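Local coordinates for protein hyaluronoglucosaminidase (Apis mellifera, PDB 1FCQ) that hydrolyses hyaluronan as a family 56 glycosidase of bee venom, built on a seven-stranded TIM barrel, and is a major allergen, at residues Tyr268-Gln271 against Asp275-Leu278; Val226-Asn231 against Gly235-Leu240. One frame throughout, in Å; residues are numbered along the deposited sequence.

Contact 1: Tyr268-Gln271 against Asp275-Leu278; sequences YKYQ and DTDL
Leu278 places its CD1 methyl over one face of the Tyr270 ring in a beta-alpha loop of the TIM barrel. After strand 261-267 and before helix 280-292, this loop folds back on the end of its strand like a short beta-hairpin, with one antiparallel bridge, Lys269 with Asp277. CD1 of Leu278 sits 3.6 Å from the centroid of the Tyr270 ring and only 7° off the ring normal, a CH-pi contact over the middle of the face. Leu278 gets it there with a first torsion well away from the usual staggered values, and the same methyl also rests against the backbone carbonyl of Lys269. CG2 of Thr276 touches the CD1-CE1 side of the Tyr270 ring (3.8 Å to CD1). The phenol oxygen reaches beyond the turn to Asp282 and to the backbone N of Ser279, so two polar partners grip the OH.

Two backbone bonds flank the bridge, itself a non-hydrogen-bonded pair: Leu278 N donates to Tyr268 O (2.8 Å), and Tyr270 N to Thr276 O (3.2 Å). On another side of the turn, Lys269 and Asp277 run side by side in the same direction. The lysine chain bends at chi2 (-72°), which brings its ammonium back over the facing segment, where Lys269 NZ forms a salt bridge with Asp277 OD1 and a weak bond to Asp275 O. Asp277 OD2 is taken by Gln315 of helix 310-328, so the carboxylate links the turn to that helix. Its other oxygen, OD1, lies in plane at the edge of the Tyr268 ring, 3.5 Å from CD1, with the carboxylate inclined to the ring. Lys269 NZ meets this same OD1 at 2.9 Å from above the carboxylate, 53° out of its plane.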
loop_
_atom_site.group_PDB
_atom_site.type_symbol
_atom_site.label_atom_id
_atom_site.label_comp_id
_atom_site.label_asym_id
_atom_site.label_seq_id
_atom_site.Cartn_x
_atom_site.Cartn_y
_atom_site.Cartn_z
ATOM N N TYR A 268 -4.689 4.280 -12.145
ATOM C CA TYR A 268 -5.437 4.789 -13.300
ATOM C C TYR A 268 -6.316 3.721 -13.923
ATOM O O TYR A 268 -6.934 3.972 -14.967
ATOM C CB TYR A 268 -4.484 5.424 -14.329
ATOM C CG TYR A 268 -3.505 4.411 -14.891
ATOM C CD1 TYR A 268 -3.872 3.718 -16.042
ATOM C CD2 TYR A 268 -2.295 4.104 -14.310
ATOM C CE1 TYR A 268 -3.032 2.764 -16.579
ATOM C CE2 TYR A 268 -1.441 3.152 -14.832
ATOM C CZ TYR A 268 -1.831 2.473 -15.982
ATOM O OH TYR A 268 -1.018 1.516 -16.538
ATOM N N LYS A 269 -6.438 2.552 -13.310
ATOM C CA LYS A 269 -7.339 1.505 -13.761
ATOM C C LYS A 269 -8.379 1.251 -12.662
ATOM O O LYS A 269 -8.092 1.529 -11.495
ATOM C CB LYS A 269 -6.613 0.175 -13.979
ATOM C CG LYS A 269 -5.499 0.204 -15.011
ATOM C CD LYS A 269 -6.109 0.326 -16.406
ATOM C CE LYS A 269 -5.092 -0.121 -17.446
ATOM N NZ LYS A 269 -5.639 0.090 -18.821
ATOM N N TYR A 270 -9.550 0.742 -13.006
ATOM C CA TYR A 270 -10.568 0.411 -12.005
ATOM C C TYR A 270 -10.154 -0.881 -11.331
ATOM O O TYR A 270 -9.747 -1.841 -11.995
ATOM C CB TYR A 270 -11.967 0.266 -12.639
ATOM C CG TYR A 270 -12.467 1.619 -13.103
ATOM C CD1 TYR A 270 -12.383 2.004 -14.441
ATOM C CD2 TYR A 270 -12.993 2.534 -12.199
ATOM C CE1 TYR A 270 -12.819 3.238 -14.849
ATOM C CE2 TYR A 270 -13.432 3.779 -12.601
ATOM C CZ TYR A 270 -13.357 4.129 -13.942
ATOM O OH TYR A 270 -13.762 5.373 -14.353
ATOM N N GLN A 271 -10.247 -0.987 -10.012
ATOM C CA GLN A 271 -9.825 -2.193 -9.304
ATOM C C GLN A 271 -10.620 -3.431 -9.683
ATOM O O GLN A 271 -10.068 -4.534 -9.692
ATOM C CB GLN A 271 -9.888 -1.900 -7.803
ATOM C CG GLN A 271 -9.276 -2.943 -6.886
ATOM C CD GLN A 271 -9.400 -2.532 -5.429
ATOM O OE1 GLN A 271 -8.531 -1.846 -4.884
ATOM N NE2 GLN A 271 -10.490 -2.941 -4.787
ATOM N N ASP A 275 -8.642 -3.647 -16.803
ATOM C CA ASP A 275 -8.151 -3.256 -18.113
ATOM C C ASP A 275 -8.744 -1.922 -18.552
ATOM O O ASP A 275 -8.382 -1.377 -19.598
ATOM C CB ASP A 275 -8.482 -4.326 -19.151
ATOM C CG ASP A 275 -7.531 -5.502 -19.156
ATOM O OD1 ASP A 275 -6.458 -5.448 -18.521
ATOM O OD2 ASP A 275 -7.880 -6.500 -19.828
ATOM N N THR A 276 -9.655 -1.371 -17.761
ATOM C CA THR A 276 -10.339 -0.135 -18.086
ATOM C C THR A 276 -9.710 1.081 -17.414
ATOM O O THR A 276 -9.623 1.105 -16.190
ATOM C CB THR A 276 -11.825 -0.217 -17.666
ATOM O OG1 THR A 276 -12.405 -1.363 -18.306
ATOM C CG2 THR A 276 -12.609 1.020 -18.070
ATOM N N ASP A 277 -9.287 2.045 -18.205
ATOM C CA ASP A 277 -8.695 3.283 -17.772
ATOM C C ASP A 277 -9.760 4.172 -17.105
ATOM O O ASP A 277 -10.917 4.225 -17.531
ATOM C CB ASP A 277 -8.041 4.121 -18.868
ATOM C CG ASP A 277 -6.840 3.455 -19.510
ATOM O OD1 ASP A 277 -5.969 2.924 -18.792
ATOM O OD2 ASP A 277 -6.786 3.469 -20.760
ATOM N N LEU A 278 -9.332 4.880 -16.049
ATOM C CA LEU A 278 -10.286 5.761 -15.378
ATOM C C LEU A 278 -10.826 6.831 -16.326
ATOM O O LEU A 278 -10.087 7.404 -17.111
ATOM C CB LEU A 278 -9.606 6.470 -14.198
ATOM C CG LEU A 278 -9.996 5.974 -12.804
ATOM C CD1 LEU A 278 -9.850 4.481 -12.650
ATOM C CD2 LEU A 278 -9.156 6.695 -11.751
#

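Contact 2: Val226-Asn231 against Gly235-Leu240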
loop_
_atom_site.group_PDB
_atom_site.type_symbol
_atom_site.label_atom_id
_atom_site.label_comp_id
_atom_site.label_asym_id
_atom_site.label_seq_id
_atom_site.Cartn_x
_atom_site.Cartn_y
_atom_site.Cartn_z
ATOM N N VAL A 226 -6.479 4.181 -2.674
ATOM C CA VAL A 226 -7.777 4.733 -3.038
ATOM C C VAL A 226 -8.180 4.365 -4.462
ATOM O O VAL A 226 -8.739 5.159 -5.198
ATOM C CB VAL A 226 -7.833 6.255 -2.798
ATOM C CG1 VAL A 226 -7.574 6.571 -1.311
ATOM C CG2 VAL A 226 -6.880 7.074 -3.642
ATOM N N TYR A 227 -7.917 3.106 -4.805
ATOM C CA TYR A 227 -8.272 2.628 -6.153
ATOM C C TYR A 227 -9.786 2.583 -6.325
ATOM O O TYR A 227 -10.524 2.104 -5.461
ATOM C CB TYR A 227 -7.624 1.277 -6.417
ATOM C CG TYR A 227 -6.121 1.205 -6.306
ATOM C CD1 TYR A 227 -5.339 2.342 -6.162
ATOM C CD2 TYR A 227 -5.481 -0.037 -6.338
ATOM C CE1 TYR A 227 -3.970 2.243 -6.048
ATOM C CE2 TYR A 227 -4.100 -0.131 -6.257
ATOM C CZ TYR A 227 -3.354 1.020 -6.087
ATOM O OH TYR A 227 -1.984 0.949 -5.982
ATOM N N LEU A 228 -10.254 3.147 -7.450
ATOM C CA LEU A 228 -11.683 3.191 -7.696
ATOM C C LEU A 228 -12.260 1.882 -8.211
ATOM O O LEU A 228 -11.567 1.027 -8.753
ATOM C CB LEU A 228 -12.035 4.282 -8.720
ATOM C CG LEU A 228 -11.402 5.652 -8.466
ATOM C CD1 LEU A 228 -11.951 6.667 -9.456
ATOM C CD2 LEU A 228 -11.654 6.077 -7.021
ATOM N N ARG A 229 -13.560 1.727 -7.939
ATOM C CA ARG A 229 -14.296 0.574 -8.443
ATOM C C ARG A 229 -15.304 1.069 -9.480
ATOM O O ARG A 229 -15.892 2.137 -9.325
ATOM C CB ARG A 229 -14.951 -0.244 -7.342
ATOM C CG ARG A 229 -13.919 -1.007 -6.507
ATOM C CD ARG A 229 -14.573 -2.202 -5.827
ATOM N NE ARG A 229 -15.713 -1.764 -5.024
ATOM C CZ ARG A 229 -15.596 -1.217 -3.818
ATOM N NH1 ARG A 229 -14.393 -1.064 -3.289
ATOM N NH2 ARG A 229 -16.684 -0.853 -3.156
ATOM N N TRP A 230 -15.425 0.309 -10.565
ATOM C CA TRP A 230 -16.337 0.640 -11.651
ATOM C C TRP A 230 -17.788 0.448 -11.229
ATOM O O TRP A 230 -18.665 1.227 -11.618
ATOM C CB TRP A 230 -16.003 -0.227 -12.869
ATOM C CG TRP A 230 -16.597 0.274 -14.148
ATOM C CD1 TRP A 230 -16.087 1.232 -14.978
ATOM C CD2 TRP A 230 -17.825 -0.163 -14.742
ATOM N NE1 TRP A 230 -16.923 1.417 -16.050
ATOM C CE2 TRP A 230 -17.998 0.575 -15.929
ATOM C CE3 TRP A 230 -18.791 -1.105 -14.381
ATOM C CZ2 TRP A 230 -19.102 0.397 -16.760
ATOM C CZ3 TRP A 230 -19.886 -1.279 -15.205
ATOM C CH2 TRP A 230 -20.033 -0.532 -16.382
ATOM N N ASN A 231 -18.059 -0.549 -10.401
ATOM C CA ASN A 231 -19.399 -0.841 -9.905
ATOM C C ASN A 231 -19.765 0.018 -8.702
ATOM O O ASN A 231 -19.965 -0.448 -7.582
ATOM C CB ASN A 231 -19.529 -2.318 -9.542
ATOM C CG ASN A 231 -20.956 -2.808 -9.403
ATOM O OD1 ASN A 231 -21.185 -4.010 -9.276
ATOM N ND2 ASN A 231 -21.939 -1.921 -9.426
ATOM N N GLY A 235 -20.627 9.590 -7.420
ATOM C CA GLY A 235 -20.533 10.115 -6.068
ATOM C C GLY A 235 -19.912 9.118 -5.096
ATOM O O GLY A 235 -19.126 9.528 -4.225
ATOM N N GLU A 236 -20.224 7.833 -5.247
ATOM C CA GLU A 236 -19.655 6.803 -4.400
ATOM C C GLU A 236 -18.152 6.659 -4.640
ATOM O O GLU A 236 -17.405 6.373 -3.696
ATOM C CB GLU A 236 -20.320 5.438 -4.560
ATOM C CG GLU A 236 -21.703 5.391 -3.932
ATOM C CD GLU A 236 -22.525 4.184 -4.319
ATOM O OE1 GLU A 236 -23.457 3.870 -3.539
ATOM O OE2 GLU A 236 -22.270 3.546 -5.361
ATOM N N ARG A 237 -17.717 6.892 -5.890
ATOM C CA ARG A 237 -16.267 6.804 -6.128
ATOM C C ARG A 237 -15.525 7.903 -5.389
ATOM O O ARG A 237 -14.427 7.717 -4.842
ATOM C CB ARG A 237 -15.976 6.821 -7.629
ATOM C CG ARG A 237 -16.382 5.523 -8.320
ATOM C CD ARG A 237 -16.023 5.646 -9.803
ATOM N NE ARG A 237 -16.625 4.570 -10.581
ATOM C CZ ARG A 237 -17.536 4.779 -11.522
ATOM N NH1 ARG A 237 -17.920 6.021 -11.805
ATOM N NH2 ARG A 237 -18.076 3.788 -12.216
ATOM N N VAL A 238 -16.103 9.100 -5.343
ATOM C CA VAL A 238 -15.519 10.218 -4.610
ATOM C C VAL A 238 -15.539 9.903 -3.113
ATOM O O VAL A 238 -14.586 10.210 -2.398
ATOM C CB VAL A 238 -16.294 11.512 -4.886
ATOM C CG1 VAL A 238 -15.830 12.634 -3.975
ATOM C CG2 VAL A 238 -16.140 11.892 -6.355
ATOM N N GLY A 239 -16.641 9.324 -2.652
ATOM C CA GLY A 239 -16.793 8.931 -1.258
ATOM C C GLY A 239 -15.769 7.891 -0.822
ATOM O O GLY A 239 -15.271 7.938 0.309
ATOM N N LEU A 240 -15.493 6.918 -1.676
ATOM C CA LEU A 240 -14.498 5.887 -1.419
ATOM C C LEU A 240 -13.172 6.586 -1.126
ATOM O O LEU A 240 -12.506 6.280 -0.132
ATOM C CB LEU A 240 -14.329 4.964 -2.624
ATOM C CG LEU A 240 -13.312 3.828 -2.589
ATOM C CD1 LEU A 240 -13.678 2.779 -3.634
ATOM C CD2 LEU A 240 -11.879 4.275 -2.877
#
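Residues 226-231 form an irregular, mostly extended run past helix 234-253, with Leu228 and Arg237 closest by backbone (6.0 Å between their CA atoms) and Val226 facing Leu240 one turn later. Arg237 makes the polar bonds. Its chain is extended from CG to NE, which lays the edge of the guanidinium against two successive carbonyls: NE gives a bond to Arg229 O (2.8 Å, 156° at the hydrogen), nearly in the guanidinium plane, and NH2 gives a more bent one to Trp230 O (2.7 Å, 136°). NH2 also lies over one face of the indole, toward its rim, at most a weak cation-pi attraction. NH1 turns to Asp282 in a salt bridge. Leu240 packs its methyls against polar atoms of the run: CD2 touches Tyr227 O at 3.6 Å while CD1 meets NH1 of Arg229, the two side chains crossing at about a right angle. Leu228 CD2 rests over Arg237 O. This is a beta-alpha loop of the TIM barrel folding onto the first turns of the helix it leads into, with Leu228 also reaching Asp282 and Thr286 of helix 280-292 and Val226 lying against Pro264 and Tyr266 of strand 261-267.

How the contacts relate
From the N terminus, the chain leaves strand 221-222, and contact 2 closes the short loop that leads into helix 234-253. After that helix and strand 261-267, contact 1 closes a second short loop, ahead of helix 280-292. The two are in series, neither nested nor crossed, on successive beta-alpha loops of the barrel, their centres about 11 Å apart. They touch directly: Gln271 N probably bonds to Leu228 O (2.7 Å), Leu278 CD2 packs on Leu228 CD1, and the Tyr270 and Trp230 rings meet edge-to-face. A single oxygen of helix 280-292 joins them again: OD2 of Asp282 is shared by Tyr270 OH and Arg237 NH1.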